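PDB 6IBU: probable glycosidase crf1 from Neosartorya fumigata, which cleaves chitin and transfers it to beta-1,6-glucan or to other chitin chains, cross-linking the polysaccharides of the fungal cell wall and septa. Local coordinates for residues Tyr67-Gly71 with Pro175-Met179. Residues are numbered along the deposited sequence; the frame is centred on the assembly and turned at random.
Sequences YFFFG and PQTPM
A single antiparallel beta bridge makes a buried contact between two loops of the GH16 beta-sandwich domain. Strands 61-64 and 179-187 are antiparallel neighbours; the bridge lies just beyond 61-64, where Tyr67-Gly71 leaves for strand 71-78 of the other sheet and Pro175-Met179 enters 179-187. Phe68 and Met179, both extended, form a hydrogen-bonded pair: Phe68 N to Met179 O 3.0 Å, Met179 N to Phe68 O 2.9 Å. Their CA-to-CB bonds point away from the opposite segment, and both side chains touch Leu91. Pro178 N points away from Phe68, so proline costs no bond across the pair; its CB packs on Tyr67 CB at 3.9 Å. Phe69, chi1 t, brings its ring edge to Gln176 (CE1 to O 3.4 Å). The Phe70 ring, also against Trp146, reaches Gln176 CA (CZ 4.0 Å). Buried hydroxyls find partners: Tyr67 OH is hydrogen-bonded to Asp94, Thr177 OG1 to Asp95 and Asp97. Met179 lies about 6 Å, side chain to side chain, from Glu98, the probable nucleophile. Paired backbone polar groups amid aromatic and proline surfaces imply a bridge well shielded from water.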
ATOM      1  N   TYR A  67     -11.292  -0.440  -6.813  1.00 19.99           N
ATOM      2  CA  TYR A  67     -10.989   0.700  -5.922  1.00 20.70           C
ATOM      3  C   TYR A  67     -12.077   0.730  -4.858  1.00 19.30           C
ATOM      4  O   TYR A  67     -13.183   0.314  -5.157  1.00 19.61           O
ATOM      5  CB  TYR A  67     -11.001   2.033  -6.668  1.00 21.98           C
ATOM      6  CG  TYR A  67      -9.899   2.193  -7.672  1.00 23.74           C
ATOM      7  CD1 TYR A  67      -9.888   1.441  -8.837  1.00 25.57           C
ATOM      8  CD2 TYR A  67      -8.893   3.131  -7.495  1.00 25.16           C
ATOM      9  CE1 TYR A  67      -8.888   1.589  -9.783  1.00 24.53           C
ATOM     10  CE2 TYR A  67      -7.883   3.283  -8.435  1.00 25.76           C
ATOM     11  CZ  TYR A  67      -7.884   2.512  -9.582  1.00 23.64           C
ATOM     12  OH  TYR A  67      -6.897   2.666 -10.503  1.00 24.78           O
ATOM     13  N   PHE A  68     -11.754   1.183  -3.659  1.00 18.46           N
ATOM     14  CA  PHE A  68     -12.738   1.450  -2.588  1.00 17.97           C
ATOM     15  C   PHE A  68     -12.602   2.924  -2.201  1.00 17.90           C
ATOM     16  O   PHE A  68     -11.555   3.524  -2.450  1.00 17.17           O
ATOM     17  CB  PHE A  68     -12.570   0.433  -1.465  1.00 17.86           C
ATOM     18  CG  PHE A  68     -11.362   0.595  -0.590  1.00 17.88           C
ATOM     19  CD1 PHE A  68     -10.117   0.194  -1.021  1.00 17.82           C
ATOM     20  CD2 PHE A  68     -11.502   1.043   0.713  1.00 18.05           C
ATOM     21  CE1 PHE A  68      -9.017   0.326  -0.190  1.00 18.66           C
ATOM     22  CE2 PHE A  68     -10.400   1.183   1.532  1.00 18.19           C
ATOM     23  CZ  PHE A  68      -9.163   0.815   1.088  1.00 18.09           C
ATOM     24  N   PHE A  69     -13.683   3.501  -1.687  1.00 18.58           N
ATOM     25  CA  PHE A  69     -13.808   4.948  -1.415  1.00 17.58           C
ATOM     26  C   PHE A  69     -14.147   5.121   0.050  1.00 17.35           C
ATOM     27  O   PHE A  69     -15.344   5.083   0.397  1.00 20.84           O
ATOM     28  CB  PHE A  69     -14.874   5.564  -2.309  1.00 19.06           C
ATOM     29  CG  PHE A  69     -14.938   7.070  -2.288  1.00 18.82           C
ATOM     30  CD1 PHE A  69     -13.802   7.828  -2.073  1.00 18.79           C
ATOM     31  CD2 PHE A  69     -16.136   7.716  -2.526  1.00 18.51           C
ATOM     32  CE1 PHE A  69     -13.863   9.208  -2.094  1.00 20.39           C
ATOM     33  CE2 PHE A  69     -16.196   9.101  -2.557  1.00 19.87           C
ATOM     34  CZ  PHE A  69     -15.058   9.838  -2.345  1.00 20.13           C
ATOM     35  N   PHE A  70     -13.116   5.293   0.862  1.00 16.02           N
ATOM     36  CA  PHE A  70     -13.145   5.325   2.345  1.00 16.04           C
ATOM     37  C   PHE A  70     -13.426   3.924   2.861  1.00 16.53           C
ATOM     38  O   PHE A  70     -13.943   3.090   2.119  1.00 16.63           O
ATOM     39  CB  PHE A  70     -14.142   6.351   2.882  1.00 15.81           C
ATOM     40  CG  PHE A  70     -13.764   7.755   2.496  1.00 16.17           C
ATOM     41  CD1 PHE A  70     -12.623   8.318   3.045  1.00 16.92           C
ATOM     42  CD2 PHE A  70     -14.493   8.495   1.576  1.00 16.79           C
ATOM     43  CE1 PHE A  70     -12.201   9.589   2.693  1.00 16.61           C
ATOM     44  CE2 PHE A  70     -14.077   9.775   1.232  1.00 17.71           C
ATOM     45  CZ  PHE A  70     -12.935  10.322   1.792  1.00 16.90           C
ATOM     46  N   GLY A  71     -13.061   3.686   4.111  1.00 16.74           N
ATOM     47  CA  GLY A  71     -13.301   2.411   4.800  1.00 18.32           C
ATOM     48  C   GLY A  71     -12.024   1.920   5.454  1.00 19.09           C
ATOM     49  O   GLY A  71     -11.438   2.659   6.263  1.00 19.35           O
ATOM     50  N   PRO A 175      -5.542  12.170   1.686  1.00 17.24           N
ATOM     51  CA  PRO A 175      -5.963  11.136   0.737  1.00 17.21           C
ATOM     52  C   PRO A 175      -7.489  11.004   0.757  1.00 17.10           C
ATOM     53  O   PRO A 175      -8.009  10.779   1.797  1.00 16.17           O
ATOM     54  CB  PRO A 175      -5.292   9.866   1.251  1.00 17.17           C
ATOM     55  CG  PRO A 175      -4.104  10.382   2.027  1.00 17.91           C
ATOM     56  CD  PRO A 175      -4.595  11.661   2.677  1.00 18.15           C
ATOM     57  N   GLN A 176      -8.173  11.238  -0.361  1.00 16.94           N
ATOM     58  CA  GLN A 176      -9.649  11.343  -0.333  1.00 17.35           C
ATOM     59  C   GLN A 176     -10.239  11.002  -1.691  1.00 17.95           C
ATOM     60  O   GLN A 176     -11.339  11.456  -1.968  1.00 19.26           O
ATOM     61  CB  GLN A 176     -10.091  12.747   0.074  1.00 16.56           C
ATOM     62  CG  GLN A 176      -9.597  13.842  -0.862  1.00 16.60           C
ATOM     63  CD  GLN A 176      -9.915  15.203  -0.285  1.00 16.01           C
ATOM     64  OE1 GLN A 176     -11.046  15.685  -0.367  1.00 16.18           O
ATOM     65  NE2 GLN A 176      -8.919  15.835   0.311  1.00 14.55           N
ATOM     66  N   THR A 177      -9.540  10.220  -2.496  1.00 17.78           N
ATOM     67  CA  THR A 177     -10.065   9.735  -3.788  1.00 16.89           C
ATOM     68  C   THR A 177     -10.039   8.217  -3.735  1.00 16.43           C
ATOM     69  O   THR A 177      -9.357   7.656  -2.896  1.00 14.53           O
ATOM     70  CB  THR A 177      -9.258  10.324  -4.937  1.00 17.24           C
ATOM     71  OG1 THR A 177      -7.878  10.038  -4.720  1.00 16.70           O
ATOM     72  CG2 THR A 177      -9.458  11.814  -5.072  1.00 18.30           C
ATOM     73  N   PRO A 178     -10.785   7.526  -4.617  1.00 17.49           N
ATOM     74  CA  PRO A 178     -10.917   6.079  -4.523  1.00 17.25           C
ATOM     75  C   PRO A 178      -9.524   5.478  -4.724  1.00 16.88           C
ATOM     76  O   PRO A 178      -8.809   5.891  -5.618  1.00 15.32           O
ATOM     77  CB  PRO A 178     -11.849   5.682  -5.673  1.00 17.95           C
ATOM     78  CG  PRO A 178     -12.456   7.014  -6.148  1.00 18.67           C
ATOM     79  CD  PRO A 178     -11.455   8.087  -5.798  1.00 17.51           C
ATOM     80  N   MET A 179      -9.194   4.494  -3.910  1.00 17.06           N
ATOM     81  CA  MET A 179      -7.838   3.926  -3.897  1.00 18.53           C
ATOM     82  C   MET A 179      -7.903   2.425  -4.096  1.00 18.60           C
ATOM     83  O   MET A 179      -8.872   1.813  -3.693  1.00 17.43           O
ATOM     84  CB  MET A 179      -7.129   4.243  -2.580  1.00 18.76           C
ATOM     85  CG  MET A 179      -6.692   5.681  -2.527  1.00 19.77           C
ATOM     86  SD  MET A 179      -5.560   6.061  -1.198  1.00 19.80           S
ATOM     87  CE  MET A 179      -6.594   5.780   0.231  1.00 19.24           C
TER